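Local atomic coordinates of BH1974 protein (Bacillus halodurans, PDB entry 3ON5), a protein that probably serves in the maturation or function of xanthine dehydrogenase-type enzymes, as a member of the XdhC/CoxI family with a Rossmann-type domain. Residues A[142-147]-A[349-354]; A[199-204]-A[222-227]. One frame throughout, in Å; residues are numbered along the deposited sequence.

Interaction 1: A[142-147]-A[349-354]; sequences SVFHVK and SPFSYL
One face of the Phe351 ring is taken by Phe144, whose CB stands 3.7 Å from the ring centroid and only 3° off the normal, a CH-pi contact. The Phe144 ring continues past that face and turns its edge toward it in an offset edge-to-face pair, centroids 5.6 Å apart and planes at 64°. Its CD2 meets Phe351 CB at 3.8 Å, the two side chains running past each other in opposite directions. At the edge of the Phe351 ring, near its plane, lies the backbone of Ser142, its O 3.3 Å from Phe351 CZ. Phe144 has CG anti to its backbone nitrogen (chi1 -168°), which brings its ring edge toward Phe351. Nearby, Ser142 CB touches Phe351 CE2 at 3.6 Å, and Pro350 CG rests on Ser142 OG, a hydroxyl hydrogen-bonded to Ser197. No hydrogen bond crosses between the segments, so apolar packing carries the contact. A type I turn from Ser349 to Ser352 sets Pro350 and Phe351 at its two central positions. Ile180 of helix 176-181 and Ile195 of strand 191-196 also touch Phe144. Together these contacts pack an aromatic of the C-terminal tail against the start of strand 143-149, in the antiparallel sheet of the BH1974-like central domain.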
loop_
_atom_site.group_PDB
_atom_site.type_symbol
_atom_site.label_atom_id
_atom_site.label_comp_id
_atom_site.label_asym_id
_atom_site.label_seq_id
_atom_site.Cartn_x
_atom_site.Cartn_y
_atom_site.Cartn_z
ATOM N N SER A 142 -9.175 -9.181 -37.027
ATOM C CA SER A 142 -9.531 -7.814 -36.612
ATOM C C SER A 142 -11.068 -7.635 -36.649
ATOM O O SER A 142 -11.759 -8.365 -37.379
ATOM C CB SER A 142 -8.852 -6.771 -37.505
ATOM O OG SER A 142 -7.435 -6.829 -37.477
ATOM N N VAL A 143 -11.605 -6.676 -35.868
ATOM C CA VAL A 143 -13.050 -6.426 -35.794
ATOM C C VAL A 143 -13.321 -4.925 -36.007
ATOM O O VAL A 143 -12.728 -4.094 -35.327
ATOM C CB VAL A 143 -13.646 -6.927 -34.440
ATOM C CG1 VAL A 143 -15.146 -6.639 -34.339
ATOM C CG2 VAL A 143 -13.364 -8.411 -34.211
ATOM N N PHE A 144 -14.219 -4.586 -36.930
ATOM C CA PHE A 144 -14.557 -3.192 -37.192
ATOM C C PHE A 144 -15.777 -2.807 -36.376
ATOM O O PHE A 144 -16.871 -3.324 -36.595
ATOM C CB PHE A 144 -14.796 -2.936 -38.692
ATOM C CG PHE A 144 -14.865 -1.471 -39.049
ATOM C CD1 PHE A 144 -16.058 -0.764 -38.938
ATOM C CD2 PHE A 144 -13.746 -0.800 -39.515
ATOM C CE1 PHE A 144 -16.117 0.596 -39.261
ATOM C CE2 PHE A 144 -13.811 0.557 -39.851
ATOM C CZ PHE A 144 -14.997 1.244 -39.728
ATOM N N HIS A 145 -15.594 -1.880 -35.457
ATOM C CA HIS A 145 -16.671 -1.432 -34.589
ATOM C C HIS A 145 -17.210 -0.090 -35.042
ATOM O O HIS A 145 -16.442 0.781 -35.436
ATOM C CB HIS A 145 -16.166 -1.347 -33.144
ATOM C CG HIS A 145 -17.194 -0.896 -32.152
ATOM N ND1 HIS A 145 -18.430 -1.508 -32.066
ATOM C CD2 HIS A 145 -17.100 0.032 -31.173
ATOM C CE1 HIS A 145 -19.057 -0.911 -31.070
ATOM N NE2 HIS A 145 -18.295 0.019 -30.503
ATOM N N VAL A 146 -18.538 0.074 -34.967
ATOM C CA VAL A 146 -19.221 1.310 -35.327
ATOM C C VAL A 146 -20.347 1.573 -34.315
ATOM O O VAL A 146 -21.069 0.653 -33.933
ATOM C CB VAL A 146 -19.751 1.292 -36.795
ATOM C CG1 VAL A 146 -20.726 0.137 -37.064
ATOM C CG2 VAL A 146 -20.369 2.638 -37.193
ATOM N N LYS A 147 -20.483 2.835 -33.881
ATOM C CA LYS A 147 -21.573 3.275 -33.011
ATOM C C LYS A 147 -22.383 4.356 -33.714
ATOM O O LYS A 147 -21.797 5.267 -34.286
ATOM C CB LYS A 147 -21.065 3.799 -31.659
ATOM C CG LYS A 147 -20.174 2.879 -30.844
ATOM C CD LYS A 147 -19.680 3.663 -29.642
ATOM C CE LYS A 147 -18.540 3.046 -28.874
ATOM N NZ LYS A 147 -18.917 1.775 -28.212
ATOM N N SER A 349 -5.350 0.031 -42.960
ATOM C CA SER A 349 -6.267 -0.731 -42.103
ATOM C C SER A 349 -6.680 -2.051 -42.788
ATOM O O SER A 349 -6.672 -2.108 -44.026
ATOM C CB SER A 349 -7.504 0.097 -41.750
ATOM O OG SER A 349 -8.428 0.239 -42.817
ATOM N N PRO A 350 -7.045 -3.123 -42.029
ATOM C CA PRO A 350 -7.454 -4.375 -42.700
ATOM C C PRO A 350 -8.863 -4.285 -43.298
ATOM O O PRO A 350 -9.246 -5.179 -44.038
ATOM C CB PRO A 350 -7.401 -5.434 -41.589
ATOM C CG PRO A 350 -7.040 -4.708 -40.321
ATOM C CD PRO A 350 -7.132 -3.240 -40.557
ATOM N N PHE A 351 -9.623 -3.215 -42.982
ATOM C CA PHE A 351 -10.988 -2.982 -43.467
ATOM C C PHE A 351 -11.006 -1.838 -44.503
ATOM O O PHE A 351 -12.039 -1.198 -44.719
ATOM C CB PHE A 351 -11.936 -2.675 -42.288
ATOM C CG PHE A 351 -12.086 -3.818 -41.310
ATOM C CD1 PHE A 351 -13.006 -4.834 -41.540
ATOM C CD2 PHE A 351 -11.298 -3.887 -40.171
ATOM C CE1 PHE A 351 -13.129 -5.899 -40.651
ATOM C CE2 PHE A 351 -11.423 -4.955 -39.283
ATOM C CZ PHE A 351 -12.339 -5.952 -39.528
ATOM N N SER A 352 -9.860 -1.607 -45.160
ATOM C CA SER A 352 -9.697 -0.591 -46.200
ATOM C C SER A 352 -10.398 -1.029 -47.465
ATOM O O SER A 352 -11.005 -0.200 -48.150
ATOM C CB SER A 352 -8.216 -0.341 -46.472
ATOM O OG SER A 352 -7.549 -1.554 -46.791
ATOM N N TYR A 353 -10.342 -2.362 -47.743
ATOM C CA TYR A 353 -10.920 -3.057 -48.909
ATOM C C TYR A 353 -12.442 -2.838 -49.002
ATOM O O TYR A 353 -13.027 -2.961 -50.077
ATOM C CB TYR A 353 -10.614 -4.573 -48.830
ATOM C CG TYR A 353 -11.457 -5.355 -47.841
ATOM C CD1 TYR A 353 -11.188 -5.312 -46.475
ATOM C CD2 TYR A 353 -12.487 -6.185 -48.274
ATOM C CE1 TYR A 353 -11.953 -6.040 -45.563
ATOM C CE2 TYR A 353 -13.255 -6.921 -47.372
ATOM C CZ TYR A 353 -12.984 -6.845 -46.016
ATOM O OH TYR A 353 -13.739 -7.567 -45.128
ATOM N N LEU A 354 -13.066 -2.580 -47.846
ATOM C CA LEU A 354 -14.485 -2.336 -47.662
ATOM C C LEU A 354 -14.887 -0.954 -48.208
ATOM O O LEU A 354 -16.059 -0.749 -48.539
ATOM C CB LEU A 354 -14.765 -2.428 -46.153
ATOM C CG LEU A 354 -15.907 -3.309 -45.645
ATOM C CD1 LEU A 354 -15.788 -4.745 -46.120
ATOM C CD2 LEU A 354 -15.929 -3.314 -44.129
#

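Interaction 2: A[199-204]-A[222-227]; sequences KERLII and GFYTVV
Strands 200-204 and 223-227 run parallel, Arg201 level with Tyr224 and Ile203 with Val226, as the two strands of a beta-alpha-beta unit in the Rossmann domain; helix 211-221 makes the crossover. Their axes approach to 4.4 Å at 26°. Four backbone hydrogen bonds join them, alternating in direction: Tyr224 N to Glu200 O (2.7 Å), Leu202 N to Tyr224 O (2.8 Å), Val226 N to Leu202 O (3.0 Å) and Ile204 N to Val226 O. CA-H...O contacts supplement them, among them Arg201 CA to Tyr224 O.

Among the apolar contacts, Phe223 CD1 lies 3.8 Å from Glu200 CB and also meets Leu202 CB; Leu337 of helix 326-343 covers Phe223 and Leu202. On the other face, that of Arg201 and Ile203, Arg201 and Tyr224 extend side by side, their flat groups 21° apart, with CG of the arginine 3.5 Å from Tyr224 CD2. Their polar ends have partners elsewhere, Asp264 for Arg201 and Glu245 for Tyr224.

Lys199 runs extended beyond CG past the Gly222 carbonyl, its NZ in a salt bridge with Glu24. With an alanine in its place, Glu24 is likely to lose that charged mate, and the Gly222 carbonyl the CG, CD and CE carbons that pass it. Gly222, with phi 117°, closes the preceding helix in a Schellman motif, and its O lies 3.5 Å from Lys199 CG.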
loop_
_atom_site.group_PDB
_atom_site.type_symbol
_atom_site.label_atom_id
_atom_site.label_comp_id
_atom_site.label_asym_id
_atom_site.label_seq_id
_atom_site.Cartn_x
_atom_site.Cartn_y
_atom_site.Cartn_z
ATOM N N LYS A 199 -2.585 -7.977 -31.455
ATOM C CA LYS A 199 -1.254 -7.429 -31.203
ATOM C C LYS A 199 -0.303 -7.556 -32.416
ATOM O O LYS A 199 -0.321 -8.546 -33.145
ATOM C CB LYS A 199 -0.606 -8.140 -29.998
ATOM C CG LYS A 199 -1.135 -7.704 -28.661
ATOM C CD LYS A 199 -0.384 -8.389 -27.561
ATOM C CE LYS A 199 -0.750 -7.852 -26.204
ATOM N NZ LYS A 199 0.028 -8.537 -25.138
ATOM N N GLU A 200 0.540 -6.560 -32.594
ATOM C CA GLU A 200 1.611 -6.571 -33.575
ATOM C C GLU A 200 2.625 -7.604 -33.137
ATOM O O GLU A 200 2.864 -7.751 -31.933
ATOM C CB GLU A 200 2.246 -5.175 -33.728
ATOM C CG GLU A 200 1.305 -4.091 -34.249
ATOM C CD GLU A 200 0.704 -4.267 -35.636
ATOM O OE1 GLU A 200 1.197 -5.110 -36.420
ATOM O OE2 GLU A 200 -0.240 -3.510 -35.957
ATOM N N ARG A 201 3.161 -8.385 -34.084
ATOM C CA ARG A 201 4.099 -9.444 -33.739
ATOM C C ARG A 201 5.522 -9.007 -33.938
ATOM O O ARG A 201 5.836 -8.355 -34.924
ATOM C CB ARG A 201 3.813 -10.676 -34.572
ATOM C CG ARG A 201 2.970 -11.693 -33.847
ATOM C CD ARG A 201 2.078 -12.465 -34.780
ATOM N NE ARG A 201 2.751 -13.111 -35.908
ATOM C CZ ARG A 201 2.974 -14.415 -35.988
ATOM N NH1 ARG A 201 2.612 -15.219 -34.990
ATOM N NH2 ARG A 201 3.527 -14.937 -37.088
ATOM N N LEU A 202 6.377 -9.362 -32.976
ATOM C CA LEU A 202 7.810 -9.109 -32.997
ATOM C C LEU A 202 8.520 -10.429 -32.841
ATOM O O LEU A 202 8.466 -11.045 -31.765
ATOM C CB LEU A 202 8.235 -8.109 -31.922
ATOM C CG LEU A 202 9.725 -7.783 -31.860
ATOM C CD1 LEU A 202 10.154 -6.973 -33.064
ATOM C CD2 LEU A 202 10.057 -7.046 -30.584
ATOM N N ILE A 203 9.128 -10.895 -33.948
ATOM C CA ILE A 203 9.816 -12.177 -34.039
ATOM C C ILE A 203 11.303 -11.903 -33.861
ATOM O O ILE A 203 11.934 -11.276 -34.716
ATOM C CB ILE A 203 9.468 -12.895 -35.376
ATOM C CG1 ILE A 203 7.935 -12.928 -35.588
ATOM C CG2 ILE A 203 10.104 -14.313 -35.429
ATOM C CD1 ILE A 203 7.433 -13.360 -36.888
ATOM N N ILE A 204 11.849 -12.354 -32.714
ATOM C CA ILE A 204 13.244 -12.139 -32.324
ATOM C C ILE A 204 14.060 -13.422 -32.517
ATOM O O ILE A 204 13.751 -14.468 -31.936
ATOM C CB ILE A 204 13.336 -11.639 -30.866
ATOM C CG1 ILE A 204 12.456 -10.382 -30.655
ATOM C CG2 ILE A 204 14.795 -11.366 -30.501
ATOM C CD1 ILE A 204 12.175 -9.992 -29.199
ATOM N N GLY A 222 3.216 -3.332 -26.058
ATOM C CA GLY A 222 2.086 -4.000 -26.698
ATOM C C GLY A 222 2.327 -4.987 -27.824
ATOM O O GLY A 222 1.384 -5.342 -28.551
ATOM N N PHE A 223 3.570 -5.464 -27.966
ATOM C CA PHE A 223 3.878 -6.447 -28.985
ATOM C C PHE A 223 3.687 -7.862 -28.519
ATOM O O PHE A 223 3.932 -8.196 -27.351
ATOM C CB PHE A 223 5.323 -6.310 -29.448
ATOM C CG PHE A 223 5.622 -5.133 -30.335
ATOM C CD1 PHE A 223 5.423 -5.209 -31.710
ATOM C CD2 PHE A 223 6.187 -3.985 -29.812
ATOM C CE1 PHE A 223 5.731 -4.128 -32.535
ATOM C CE2 PHE A 223 6.497 -2.904 -30.640
ATOM C CZ PHE A 223 6.260 -2.977 -31.989
ATOM N N TYR A 224 3.284 -8.723 -29.465
ATOM C CA TYR A 224 3.267 -10.176 -29.285
ATOM C C TYR A 224 4.700 -10.611 -29.562
ATOM O O TYR A 224 5.199 -10.340 -30.652
ATOM C CB TYR A 224 2.219 -10.855 -30.174
ATOM C CG TYR A 224 2.096 -12.345 -29.938
ATOM C CD1 TYR A 224 1.190 -12.850 -29.014
ATOM C CD2 TYR A 224 2.853 -13.258 -30.682
ATOM C CE1 TYR A 224 1.035 -14.224 -28.831
ATOM C CE2 TYR A 224 2.722 -14.631 -30.492
ATOM C CZ TYR A 224 1.808 -15.106 -29.569
ATOM O OH TYR A 224 1.660 -16.448 -29.384
ATOM N N THR A 225 5.407 -11.137 -28.554
ATOM C CA THR A 225 6.817 -11.455 -28.720
ATOM C C THR A 225 7.050 -12.966 -28.850
ATOM O O THR A 225 6.548 -13.764 -28.053
ATOM C CB THR A 225 7.657 -10.888 -27.565
ATOM O OG1 THR A 225 7.073 -11.300 -26.337
ATOM C CG2 THR A 225 7.748 -9.354 -27.598
ATOM N N VAL A 226 7.827 -13.326 -29.897
ATOM C CA VAL A 226 8.289 -14.677 -30.201
ATOM C C VAL A 226 9.819 -14.635 -30.154
ATOM O O VAL A 226 10.444 -13.850 -30.870
ATOM C CB VAL A 226 7.741 -15.276 -31.550
ATOM C CG1 VAL A 226 8.381 -16.625 -31.875
ATOM C CG2 VAL A 226 6.222 -15.400 -31.524
ATOM N N VAL A 227 10.404 -15.448 -29.273
ATOM C CA VAL A 227 11.850 -15.611 -29.114
ATOM C C VAL A 227 12.217 -16.966 -29.630
ATOM O O VAL A 227 11.610 -17.957 -29.211
ATOM C CB VAL A 227 12.338 -15.422 -27.654
ATOM C CG1 VAL A 227 13.852 -15.637 -27.551
ATOM C CG2 VAL A 227 11.932 -14.065 -27.102
#

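In the fold
Interactions 1 and 2 belong to different sheets: strand 143-149 of interaction 1 is in the four-stranded antiparallel sheet, while both strands of interaction 2 lie side by side in the six-stranded parallel sheet. Their centres are 22 Å apart and their nearest atoms about 8 Å, without touching. Along the chain, 142-147 comes first, then 199-204 and 222-227, and finally 349-354. The chain therefore completes the Rossmann-type sheet before returning to the central domain. Helix 326-343 bears on this return: it packs on the parallel sheet at interaction 2, and the loop after it supplies 349-354. The C-terminal segment thus leaves the Rossmann-type domain to pack on the antiparallel sheet.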